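Local coordinates for Alpha/beta hydrolase (Enterobacter asburiae, PDB 6KMO), which hydrolyses ester bonds as an esterase or lipase of the alpha/beta hydrolase family, at the interface of chains A and B. Coordinates in Å, arbitrary orientation; residue numbers count along the deposited sequence, not the author numbering. Chains: chain A/B, Alpha/beta hydrolase.

Contact 1: the interface of chains A and B. Residues chain A 326-327, 330; chain B 326-327, 330.
Helix 319-335 of chain A packs against the same helix of chain B, the two copies related by a two-fold axis. A:Gln327 and B:Gln327 cross at about a right angle, and each reaches the backbone of the other. The amide NE2 of B:Gln327 donates to the main-chain O of A:Gln327 at 3.1 Å, and the twin bond runs from A:Gln327 NE2 to B:Gln327 O. Each donor stands above the carbonyl plane, about 80° out of it, rather than on a lone pair, and the bond is moderately bent, with 154° at the hydrogen for the first. Glutamine suits this place because its extended chain carries the amide over to the neighbouring helix while its methylenes fill the crossing: A:Gln327 CB lies 3.7 Å from B:Gln327 CG. The two amide planes end nearly parallel.

One turn on, A:Ala330 CB meets B:Ala330 CB at 3.6 Å, methyl against methyl; so small a side chain lets the helices come close. At the flank, A:Glu326 has CG anti to its own N (chi1 -177°) and bends at chi2, bringing carboxylate OE2 to 2.7 Å from water 1. That water also binds B:Ala330 O at 2.8 Å, and water 2 joins B:Glu326 to A:Ala330 O in the same way.

The patch joins the C-terminal helices of the two subunits in the deposited dimer, which may be the biological one.

Contact 2: the interface of chains A and B. Residues chain A 146-147, 247, 250; chain B 5, 8-9.
Apolar packing centres on A:Pro147, whose ring meets B:Thr5, B:Leu8 and B:Ile9 near the N terminus of chain B. Its CG lies 3.6 Å from the methyl CG2 of B:Thr5, a poorly ordered residue, and the two side chains cross at about a right angle. The CD of A:Pro147 lies 3.8 Å from CG2 of B:Ile9, while CB and CG touch B:Leu8 CB. Proline, which here follows a cis peptide bond, offers a rigid, compact surface. Its CB also sits over the centre of the A:Phe146 ring, so the aromatic face backs the proline; A:Phe146 CE1 meets B:Ile9 CG2 at 4.0 Å. B:Ile9 is engineered, replacing a natural valine.

A direct polar link comes from A:Asn250. Its CG stands opposite the backbone N (chi1 -177°), directing ND2 to the main-chain O of B:Leu8 at 2.8 Å. The donor lies in the carbonyl plane, and the bond makes 155° at the hydrogen.

Water 3 adds a bridge: it lies 2.8 Å from the carboxylate OD1 of A:Asp247 and also meets A:Asn250 ND2 and B:Ile9 O. A:Asn250 thus serves two successive backbone carbonyls, one directly and one through the water that A:Asp247 also holds.

The site docks the end of helix 4-8 onto the partner subunit and probably steadies the deposited dimer.

Contact 3: the interface of chains A and B. Residues chain A 151, 154-155, 192, 196; chain B 4, 8.
The N-terminal helix 4-8 of chain B presents two leucines to a surface of chain A formed by helices 148-163 and 181-195 and by A:Phe196 just beyond the latter. B:Leu8 uses both branches. Its CD1 rests 3.7 Å from A:Asn151 CB, whereas CD2 turns to A:Gln192, lying 3.8 Å from the amide carbon CD and 4.0 Å from A:Phe196 CZ. With CG anti to the carbonyl carbon (chi1 -61°), B:Leu8 holds its forked end towards these groups. A:Gln192 crosses it at about a right angle, contributing carbon as well as its amide to the packing.

B:Leu4 is poorly ordered, and its very short approach to A:Asn151 OD1 is doubtful. The CD1 position, and with it the approach to A:Glu155 OE2, is equally doubtful. Its CD2 branch, as modelled, lies 4.1 Å from A:Phe196 CZ, which therefore meets both leucines. The A:Phe196 ring has A:Tyr154 CZ at its edge, in plane, a neighbour within the same chain that flanks it. Leucine suits a helix face set against such mixed ground, where the CZ end of an aromatic ring adjoins the carbon parts of polar side chains.

The site seats the N-terminal helix on the opposite subunit and is likely to support the deposited dimer.

Contact 1: the interface of chains A and B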
# COMPACT_ATOMS: atom_id res chain seq x y z
N GLU A 326 0.03 6.06 -7.28
CA GLU A 326 -1.34 5.80 -7.71
C GLU A 326 -2.23 5.46 -6.51
O GLU A 326 -3.36 5.94 -6.41
CB GLU A 326 -1.40 4.68 -8.76
CG GLU A 326 -2.79 4.42 -9.31
CD GLU A 326 -3.32 5.55 -10.17
OE1 GLU A 326 -2.51 6.30 -10.75
OE2 GLU A 326 -4.56 5.68 -10.29
N GLN A 327 -1.72 4.64 -5.60
CA GLN A 327 -2.49 4.18 -4.45
C GLN A 327 -2.72 5.30 -3.45
O GLN A 327 -3.80 5.38 -2.83
CB GLN A 327 -1.77 2.98 -3.82
CG GLN A 327 -1.81 1.74 -4.69
CD GLN A 327 -1.16 0.53 -4.06
OE1 GLN A 327 -0.19 0.65 -3.31
NE2 GLN A 327 -1.68 -0.65 -4.37
N ALA A 330 -5.48 7.37 -5.05
CA ALA A 330 -6.79 6.73 -4.99
C ALA A 330 -7.40 6.90 -3.60
O ALA A 330 -8.61 7.15 -3.47
CB ALA A 330 -6.67 5.25 -5.36
N GLU B 326 -9.34 -0.45 -2.07
CA GLU B 326 -9.33 0.64 -3.04
C GLU B 326 -7.98 0.70 -3.74
O GLU B 326 -7.92 0.87 -4.96
CB GLU B 326 -9.63 1.95 -2.35
CG GLU B 326 -9.70 3.15 -3.29
CD GLU B 326 -10.91 3.13 -4.20
OE1 GLU B 326 -11.95 2.55 -3.83
OE2 GLU B 326 -10.83 3.73 -5.30
N GLN B 327 -6.90 0.55 -2.98
CA GLN B 327 -5.55 0.64 -3.55
C GLN B 327 -5.24 -0.52 -4.48
O GLN B 327 -4.57 -0.33 -5.52
CB GLN B 327 -4.54 0.76 -2.41
CG GLN B 327 -4.65 2.11 -1.71
CD GLN B 327 -3.61 2.29 -0.63
OE1 GLN B 327 -3.21 1.32 0.03
NE2 GLN B 327 -3.18 3.53 -0.41
N ALA B 330 -7.14 0.30 -7.68
CA ALA B 330 -6.51 1.36 -8.45
C ALA B 330 -5.31 0.83 -9.23
O ALA B 330 -5.12 1.18 -10.40
CB ALA B 330 -6.11 2.49 -7.52
O HOH W 1 -6.02 3.62 -11.34
O HOH W 2 -10.46 6.40 -5.39

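Contact 2: the interface of chains A and B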
# COMPACT_ATOMS: atom_id res chain seq x y z
N PHE A 146 11.97 26.57 13.59
CA PHE A 146 10.67 26.27 14.16
C PHE A 146 10.20 27.48 14.96
O PHE A 146 11.01 28.08 15.68
CB PHE A 146 10.82 25.04 15.06
CG PHE A 146 9.57 24.66 15.83
CD1 PHE A 146 9.38 25.09 17.13
CD2 PHE A 146 8.61 23.83 15.28
CE1 PHE A 146 8.26 24.72 17.84
CE2 PHE A 146 7.50 23.46 15.97
CZ PHE A 146 7.31 23.92 17.26
N PRO A 147 8.93 27.87 14.87
CA PRO A 147 7.81 27.26 14.15
C PRO A 147 7.37 28.05 12.93
O PRO A 147 6.20 27.99 12.57
CB PRO A 147 6.71 27.31 15.20
CG PRO A 147 6.91 28.68 15.79
CD PRO A 147 8.42 28.88 15.83
N ASP A 247 11.49 22.73 22.05
CA ASP A 247 10.85 22.62 20.74
C ASP A 247 10.77 21.16 20.30
O ASP A 247 9.77 20.72 19.72
CB ASP A 247 11.63 23.40 19.68
CG ASP A 247 11.53 24.91 19.81
OD1 ASP A 247 10.66 25.42 20.55
OD2 ASP A 247 12.34 25.58 19.13
N ASN A 250 7.89 19.42 21.69
CA ASN A 250 6.62 20.03 21.31
C ASN A 250 5.99 19.13 20.25
O ASN A 250 6.67 18.71 19.31
CB ASN A 250 6.97 21.41 20.74
CG ASN A 250 5.78 22.24 20.34
OD1 ASN A 250 4.86 21.79 19.67
ND2 ASN A 250 5.83 23.52 20.71
N THR B 5 3.20 32.60 16.69
CA THR B 5 4.42 31.89 17.05
C THR B 5 4.56 31.75 18.57
O THR B 5 5.05 30.73 19.05
CB THR B 5 5.61 32.57 16.37
OG1 THR B 5 5.60 32.22 14.97
CG2 THR B 5 6.92 32.12 16.98
N LEU B 8 2.53 28.78 19.50
CA LEU B 8 3.03 27.53 18.93
C LEU B 8 4.20 26.97 19.72
O LEU B 8 4.37 25.75 19.75
CB LEU B 8 3.44 27.70 17.47
CG LEU B 8 2.32 28.13 16.54
CD1 LEU B 8 2.84 28.33 15.11
CD2 LEU B 8 1.14 27.18 16.54
N ILE B 9 5.02 27.82 20.33
CA ILE B 9 6.17 27.33 21.08
C ILE B 9 5.83 27.09 22.55
O ILE B 9 6.70 26.63 23.31
CB ILE B 9 7.40 28.25 20.96
CG1 ILE B 9 7.11 29.63 21.56
CG2 ILE B 9 7.85 28.37 19.51
CD1 ILE B 9 8.35 30.49 21.69
O HOH W 3 8.35 24.68 21.93

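Contact 3: the interface of chains A and B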
# COMPACT_ATOMS: atom_id res chain seq x y z
N ASN A 151 3.78 27.50 10.86
CA ASN A 151 2.79 28.56 10.94
C ASN A 151 2.35 28.99 9.54
O ASN A 151 1.16 29.16 9.29
CB ASN A 151 3.34 29.75 11.69
CG ASN A 151 2.37 30.90 11.68
OD1 ASN A 151 1.31 30.79 12.25
ND2 ASN A 151 2.69 31.94 10.96
N TYR A 154 0.02 26.37 8.19
CA TYR A 154 -1.32 26.46 8.76
C TYR A 154 -2.09 27.65 8.20
O TYR A 154 -3.27 27.53 7.83
CB TYR A 154 -1.28 26.50 10.30
CG TYR A 154 -2.66 26.70 10.87
CD1 TYR A 154 -3.57 25.68 10.91
CD2 TYR A 154 -3.08 27.95 11.27
CE1 TYR A 154 -4.86 25.86 11.37
CE2 TYR A 154 -4.36 28.15 11.73
CZ TYR A 154 -5.24 27.10 11.79
OH TYR A 154 -6.51 27.32 12.26
N GLU A 155 -1.45 28.82 8.14
CA GLU A 155 -2.13 30.00 7.61
C GLU A 155 -2.55 29.79 6.16
O GLU A 155 -3.65 30.19 5.76
CB GLU A 155 -1.23 31.22 7.76
CG GLU A 155 -1.04 31.70 9.20
CD GLU A 155 -2.29 32.33 9.81
OE1 GLU A 155 -3.21 32.70 9.07
OE2 GLU A 155 -2.33 32.45 11.05
N GLN A 192 -2.45 21.91 14.83
CA GLN A 192 -2.85 23.30 14.99
C GLN A 192 -4.34 23.47 14.70
O GLN A 192 -5.05 24.14 15.45
CB GLN A 192 -2.04 24.19 14.05
CG GLN A 192 -0.60 24.41 14.45
CD GLN A 192 0.14 25.19 13.41
OE1 GLN A 192 0.03 26.41 13.33
NE2 GLN A 192 0.89 24.49 12.56
N PHE A 196 -7.07 25.06 17.23
CA PHE A 196 -7.67 26.34 16.86
C PHE A 196 -9.08 26.19 16.27
O PHE A 196 -9.62 27.16 15.72
CB PHE A 196 -6.76 27.08 15.88
CG PHE A 196 -5.35 27.29 16.38
CD1 PHE A 196 -5.10 27.55 17.72
CD2 PHE A 196 -4.28 27.23 15.51
CE1 PHE A 196 -3.80 27.74 18.17
CE2 PHE A 196 -2.99 27.44 15.94
CZ PHE A 196 -2.74 27.68 17.27
N LEU B 4 1.01 34.34 16.62
CA LEU B 4 0.79 32.90 16.58
C LEU B 4 2.02 32.16 17.10
O LEU B 4 1.90 31.20 17.87
CB LEU B 4 0.43 32.45 15.16
CG LEU B 4 -0.52 31.25 15.12
CD1 LEU B 4 -0.93 30.72 13.74
CD2 LEU B 4 0.15 30.15 15.87
N LEU B 8 2.53 28.78 19.50
CA LEU B 8 3.03 27.53 18.93
C LEU B 8 4.20 26.97 19.72
O LEU B 8 4.37 25.75 19.75
CB LEU B 8 3.44 27.70 17.47
CG LEU B 8 2.32 28.13 16.54
CD1 LEU B 8 2.84 28.33 15.11
CD2 LEU B 8 1.14 27.18 16.54

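Contact 1 lies near the middle of the dimer, about 35 Å from contact 2 and 31 Å from contact 3, measured between the centres of their C-alpha atoms. Contacts 2 and 3 are neighbours, about 10 Å apart, and share B:Leu8: its backbone carbonyl and CB serve the former, and its branched end chiefly the latter. Both use helix 4-8 of chain B, whereas contact 1 pairs helix 319-335 with its own copy. By the two-fold symmetry, the N-terminal segment of chain A docks on chain B likewise. A central helix pair and two reciprocal outlying arms thus join the deposited dimer, perhaps the biological one.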